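Local coordinates for thioredoxin domain-containing protein (Sinorhizobium meliloti, PDB 3U5R) that is of unknown function but belongs to the AhpC/TSA family of the thioredoxin fold and probably has antioxidant, oxidoreductase activity, at residues L149-D163 against T174-L186. Residues are numbered along the deposited sequence; the frame is centred on the assembly and turned at random.
Sequences LYDRERRLVYHGQFD and TGADLRAAVDAVL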
loop_
_atom_site.group_PDB
_atom_site.type_symbol
_atom_site.label_atom_id
_atom_site.label_comp_id
_atom_site.label_asym_id
_atom_site.label_seq_id
_atom_site.Cartn_x
_atom_site.Cartn_y
_atom_site.Cartn_z
ATOM N N LEU A 149 -0.944 -1.709 7.714
ATOM C CA LEU A 149 -1.266 -3.081 7.925
ATOM C C LEU A 149 -2.333 -3.192 9.052
ATOM O O LEU A 149 -2.105 -2.631 10.146
ATOM C CB LEU A 149 -0.015 -3.892 8.378
ATOM C CG LEU A 149 -0.196 -5.413 8.568
ATOM C CD1 LEU A 149 -0.512 -6.127 7.197
ATOM C CD2 LEU A 149 1.050 -5.939 9.156
ATOM N N TYR A 150 -3.383 -3.981 8.789
ATOM C CA TYR A 150 -4.484 -4.248 9.719
ATOM C C TYR A 150 -4.534 -5.722 10.116
ATOM O O TYR A 150 -4.221 -6.609 9.302
ATOM C CB TYR A 150 -5.812 -3.872 9.080
ATOM C CG TYR A 150 -5.802 -2.413 8.737
ATOM C CD1 TYR A 150 -6.153 -1.457 9.701
ATOM C CD2 TYR A 150 -5.379 -1.981 7.451
ATOM C CE1 TYR A 150 -6.146 -0.099 9.390
ATOM C CE2 TYR A 150 -5.292 -0.588 7.143
ATOM C CZ TYR A 150 -5.686 0.322 8.129
ATOM O OH TYR A 150 -5.600 1.681 7.861
ATOM N N ASP A 151 -5.044 -5.979 11.322
ATOM C CA ASP A 151 -5.251 -7.334 11.814
ATOM C C ASP A 151 -6.619 -7.820 11.526
ATOM O O ASP A 151 -7.377 -7.212 10.740
ATOM C CB ASP A 151 -4.884 -7.413 13.317
ATOM C CG ASP A 151 -5.861 -6.569 14.202
ATOM O OD1 ASP A 151 -6.923 -6.098 13.702
ATOM O OD2 ASP A 151 -5.545 -6.400 15.379
ATOM N N ARG A 152 -6.967 -8.908 12.180
ATOM C CA ARG A 152 -8.204 -9.664 11.957
ATOM C C ARG A 152 -9.442 -8.762 12.205
ATOM O O ARG A 152 -10.456 -8.900 11.520
ATOM C CB ARG A 152 -8.296 -10.893 12.904
ATOM C CG ARG A 152 -7.183 -12.020 12.771
ATOM C CD ARG A 152 -7.746 -13.501 12.958
ATOM N NE ARG A 152 -8.814 -13.727 11.939
ATOM C CZ ARG A 152 -8.922 -14.784 11.125
ATOM N NH1 ARG A 152 -8.068 -15.794 11.222
ATOM N NH2 ARG A 152 -9.893 -14.819 10.209
ATOM N N GLU A 153 -9.340 -7.824 13.145
ATOM C CA GLU A 153 -10.489 -6.933 13.385
ATOM C C GLU A 153 -10.251 -5.613 12.755
ATOM O O GLU A 153 -10.879 -4.637 13.100
ATOM C CB GLU A 153 -10.741 -6.802 14.906
ATOM C CG GLU A 153 -10.995 -8.196 15.512
ATOM C CD GLU A 153 -12.407 -8.741 15.211
ATOM O OE1 GLU A 153 -13.237 -8.044 14.544
ATOM O OE2 GLU A 153 -12.700 -9.870 15.695
ATOM N N ARG A 154 -9.343 -5.587 11.758
ATOM C CA ARG A 154 -9.122 -4.423 10.939
ATOM C C ARG A 154 -8.771 -3.234 11.772
ATOM O O ARG A 154 -9.238 -2.150 11.522
ATOM C CB ARG A 154 -10.278 -4.163 9.979
ATOM C CG ARG A 154 -10.474 -5.366 8.990
ATOM C CD ARG A 154 -9.194 -5.653 8.148
ATOM N NE ARG A 154 -9.467 -6.701 7.159
ATOM C CZ ARG A 154 -8.960 -7.936 7.158
ATOM N NH1 ARG A 154 -8.015 -8.329 8.045
ATOM N NH2 ARG A 154 -9.326 -8.768 6.171
ATOM N N ARG A 155 -7.916 -3.450 12.774
ATOM C CA ARG A 155 -7.335 -2.345 13.502
ATOM C C ARG A 155 -5.882 -2.150 13.045
ATOM O O ARG A 155 -5.164 -3.155 12.856
ATOM C CB ARG A 155 -7.325 -2.614 15.009
ATOM C CG ARG A 155 -8.664 -3.141 15.530
ATOM C CD ARG A 155 -9.872 -2.200 15.151
ATOM N NE ARG A 155 -11.159 -2.881 15.454
ATOM C CZ ARG A 155 -11.901 -2.738 16.590
ATOM N NH1 ARG A 155 -11.558 -1.861 17.585
ATOM N NH2 ARG A 155 -13.027 -3.479 16.734
ATOM N N LEU A 156 -5.447 -0.893 12.945
ATOM C CA LEU A 156 -4.091 -0.628 12.402
ATOM C C LEU A 156 -2.997 -1.114 13.342
ATOM O O LEU A 156 -2.954 -0.718 14.517
ATOM C CB LEU A 156 -3.897 0.864 12.137
ATOM C CG LEU A 156 -2.565 1.337 11.500
ATOM C CD1 LEU A 156 -2.451 0.881 10.037
ATOM C CD2 LEU A 156 -2.492 2.891 11.556
ATOM N N VAL A 157 -2.113 -1.985 12.858
ATOM C CA VAL A 157 -1.039 -2.517 13.687
ATOM C C VAL A 157 0.318 -2.139 13.226
ATOM O O VAL A 157 1.268 -2.213 14.015
ATOM C CB VAL A 157 -1.069 -4.051 13.816
ATOM C CG1 VAL A 157 -2.286 -4.515 14.737
ATOM C CG2 VAL A 157 -1.189 -4.786 12.382
ATOM N N TYR A 158 0.459 -1.766 11.944
ATOM C CA TYR A 158 1.770 -1.289 11.505
ATOM C C TYR A 158 1.542 -0.235 10.453
ATOM O O TYR A 158 0.679 -0.409 9.586
ATOM C CB TYR A 158 2.655 -2.447 10.938
ATOM C CG TYR A 158 3.997 -1.972 10.351
ATOM C CD1 TYR A 158 5.137 -1.918 11.161
ATOM C CD2 TYR A 158 4.123 -1.566 9.014
ATOM C CE1 TYR A 158 6.398 -1.478 10.655
ATOM C CE2 TYR A 158 5.404 -1.131 8.471
ATOM C CZ TYR A 158 6.500 -1.088 9.300
ATOM O OH TYR A 158 7.696 -0.665 8.874
ATOM N N HIS A 159 2.293 0.863 10.561
ATOM C CA HIS A 159 2.208 1.970 9.645
ATOM C C HIS A 159 3.628 2.466 9.475
ATOM O O HIS A 159 4.230 3.015 10.378
ATOM C CB HIS A 159 1.229 3.081 10.132
ATOM C CG HIS A 159 1.151 4.257 9.221
ATOM N ND1 HIS A 159 1.106 4.124 7.846
ATOM C CD2 HIS A 159 1.179 5.584 9.466
ATOM C CE1 HIS A 159 1.071 5.314 7.292
ATOM N NE2 HIS A 159 1.107 6.217 8.256
ATOM N N GLY A 160 4.223 2.200 8.319
ATOM C CA GLY A 160 5.594 2.701 8.114
ATOM C C GLY A 160 6.260 2.054 6.901
ATOM O O GLY A 160 5.594 1.570 5.988
ATOM N N GLN A 161 7.578 2.124 6.909
ATOM C CA GLN A 161 8.440 1.736 5.778
ATOM C C GLN A 161 8.318 0.246 5.440
ATOM O O GLN A 161 8.034 -0.682 6.288
ATOM C CB GLN A 161 9.911 2.134 6.106
ATOM C CG GLN A 161 10.609 1.173 7.099
ATOM C CD GLN A 161 12.066 1.624 7.397
ATOM O OE1 GLN A 161 12.483 2.675 6.961
ATOM N NE2 GLN A 161 12.793 0.841 8.120
ATOM N N PHE A 162 8.547 -0.054 4.183
ATOM C CA PHE A 162 8.600 -1.474 3.731
ATOM C C PHE A 162 9.860 -2.098 4.343
ATOM O O PHE A 162 9.901 -3.286 4.812
ATOM C CB PHE A 162 8.629 -1.412 2.179
ATOM C CG PHE A 162 8.593 -2.739 1.481
ATOM C CD1 PHE A 162 7.495 -3.590 1.617
ATOM C CD2 PHE A 162 9.640 -3.103 0.606
ATOM C CE1 PHE A 162 7.455 -4.844 0.934
ATOM C CE2 PHE A 162 9.637 -4.332 -0.100
ATOM C CZ PHE A 162 8.520 -5.217 0.037
ATOM N N ASP A 163 10.934 -1.307 4.318
ATOM C CA ASP A 163 12.213 -1.680 4.949
ATOM C C ASP A 163 13.099 -0.450 4.846
ATOM O O ASP A 163 12.613 0.622 4.447
ATOM C CB ASP A 163 12.872 -2.843 4.178
ATOM C CG ASP A 163 13.022 -2.516 2.654
ATOM O OD1 ASP A 163 13.098 -1.291 2.275
ATOM O OD2 ASP A 163 13.074 -3.471 1.827
ATOM N N THR A 174 14.359 -5.680 0.803
ATOM C CA THR A 174 14.050 -6.965 1.440
ATOM C C THR A 174 12.606 -7.016 1.898
ATOM O O THR A 174 12.069 -8.093 2.119
ATOM C CB THR A 174 14.830 -7.139 2.775
ATOM O OG1 THR A 174 14.458 -6.064 3.672
ATOM C CG2 THR A 174 16.432 -7.116 2.550
ATOM N N GLY A 175 11.989 -5.859 2.133
ATOM C CA GLY A 175 10.676 -5.885 2.763
ATOM C C GLY A 175 10.683 -6.351 4.215
ATOM O O GLY A 175 9.619 -6.637 4.770
ATOM N N ALA A 176 11.854 -6.405 4.853
ATOM C CA ALA A 176 11.941 -7.063 6.185
ATOM C C ALA A 176 11.056 -6.457 7.285
ATOM O O ALA A 176 10.454 -7.208 8.038
ATOM C CB ALA A 176 13.441 -7.175 6.702
ATOM N N ASP A 177 10.941 -5.125 7.360
ATOM C CA ASP A 177 10.049 -4.491 8.369
ATOM C C ASP A 177 8.587 -4.931 8.198
ATOM O O ASP A 177 7.949 -5.378 9.179
ATOM C CB ASP A 177 10.139 -2.940 8.350
ATOM C CG ASP A 177 11.532 -2.393 8.814
ATOM O OD1 ASP A 177 12.495 -3.138 8.694
ATOM O OD2 ASP A 177 11.692 -1.199 9.229
ATOM N N LEU A 178 8.075 -4.848 6.971
ATOM C CA LEU A 178 6.697 -5.278 6.706
ATOM C C LEU A 178 6.522 -6.766 6.865
ATOM O O LEU A 178 5.542 -7.221 7.449
ATOM C CB LEU A 178 6.236 -4.869 5.290
ATOM C CG LEU A 178 4.993 -4.081 5.097
ATOM C CD1 LEU A 178 4.507 -4.286 3.663
ATOM C CD2 LEU A 178 3.913 -4.263 6.159
ATOM N N ARG A 179 7.485 -7.539 6.378
ATOM C CA ARG A 179 7.442 -8.988 6.567
ATOM C C ARG A 179 7.371 -9.347 8.027
ATOM O O ARG A 179 6.533 -10.113 8.407
ATOM C CB ARG A 179 8.637 -9.670 5.910
ATOM C CG ARG A 179 8.500 -9.609 4.352
ATOM C CD ARG A 179 9.871 -10.100 3.653
ATOM N NE ARG A 179 9.742 -10.222 2.192
ATOM C CZ ARG A 179 9.217 -11.253 1.545
ATOM N NH1 ARG A 179 8.809 -12.348 2.163
ATOM N NH2 ARG A 179 9.256 -11.243 0.214
ATOM N N ALA A 180 8.258 -8.788 8.846
ATOM C CA ALA A 180 8.209 -9.065 10.283
ATOM C C ALA A 180 6.829 -8.734 10.897
ATOM O O ALA A 180 6.284 -9.538 11.664
ATOM C CB ALA A 180 9.388 -8.333 11.040
ATOM N N ALA A 181 6.241 -7.606 10.521
ATOM C CA ALA A 181 4.910 -7.181 11.005
ATOM C C ALA A 181 3.796 -8.181 10.555
ATOM O O ALA A 181 2.987 -8.643 11.364
ATOM C CB ALA A 181 4.605 -5.757 10.496
ATOM N N VAL A 182 3.798 -8.567 9.277
ATOM C CA VAL A 182 2.842 -9.567 8.801
ATOM C C VAL A 182 2.959 -10.908 9.536
ATOM O O VAL A 182 1.929 -11.475 9.967
ATOM C CB VAL A 182 2.951 -9.773 7.255
ATOM C CG1 VAL A 182 1.975 -10.913 6.820
ATOM C CG2 VAL A 182 2.583 -8.461 6.576
ATOM N N ASP A 183 4.211 -11.397 9.698
ATOM C CA ASP A 183 4.482 -12.640 10.404
ATOM C C ASP A 183 3.894 -12.575 11.848
ATOM O O ASP A 183 3.272 -13.529 12.298
ATOM C CB ASP A 183 5.978 -12.873 10.533
ATOM C CG ASP A 183 6.641 -13.301 9.175
ATOM O OD1 ASP A 183 5.921 -13.584 8.190
ATOM O OD2 ASP A 183 7.878 -13.383 9.104
ATOM N N ALA A 184 4.160 -11.481 12.562
ATOM C CA ALA A 184 3.665 -11.269 13.894
ATOM C C ALA A 184 2.125 -11.340 13.855
ATOM O O ALA A 184 1.491 -12.029 14.696
ATOM C CB ALA A 184 4.090 -9.866 14.387
ATOM N N VAL A 185 1.496 -10.589 12.958
ATOM C CA VAL A 185 0.012 -10.624 12.894
ATOM C C VAL A 185 -0.480 -12.061 12.611
ATOM O O VAL A 185 -1.432 -12.561 13.264
ATOM C CB VAL A 185 -0.624 -9.688 11.796
ATOM C CG1 VAL A 185 -2.151 -9.965 11.659
ATOM C CG2 VAL A 185 -0.337 -8.198 12.096
ATOM N N LEU A 186 0.105 -12.710 11.608
ATOM C CA LEU A 186 -0.429 -13.997 11.207
ATOM C C LEU A 186 -0.219 -15.031 12.353
ATOM O O LEU A 186 -1.042 -15.924 12.501
ATOM C CB LEU A 186 0.237 -14.511 9.914
ATOM C CG LEU A 186 -0.105 -13.756 8.618
ATOM C CD1 LEU A 186 0.587 -14.546 7.489
ATOM C CD2 LEU A 186 -1.648 -13.676 8.461
HETATM O O HOH W 1 9.651 0.240 10.499
#
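Y158 lies against A181 and L178 where helix 176-186 packs antiparallel to edge strand 156-160, on one face of the central sheet of this thioredoxin-like fold. A chi1 of 175° swings the ring off the strand and lays it along the helix: CB, CG and CD1 rest on A181 CB, CD2 meets L178 CD2 at 3.9 Å, and OH comes to 3.4 Å from D177 CB. This OH donates to Q161 O in the carbonyl plane, on a lone pair, and accepts a hydrogen bond from a water that also donates to D177 OD2. Q161 NE2 grips the same OD2 at 2.6 Å from above the carboxylate plane. Further along, L149 CD2 reaches A181 CB and V182 CG2, while V157, which forms a classic beta bulge with Y158 facing L149, touches V185 CG2 through CG2 at 3.5 Å.

At the helix start, G175 CA sits over the F162 ring, 3.5 Å from its centroid, and L178 CD1 meets the ring edge. Were F162 replaced by an alanine, G175 CA would probably lose its CH-pi partner and a gap would open beside L178 CD1. L178 N donates to F162 O, and D163 OD2 accepts from T174 N at 2.8 Å and from G175 N at 2.6 Å, the latter on its anti side.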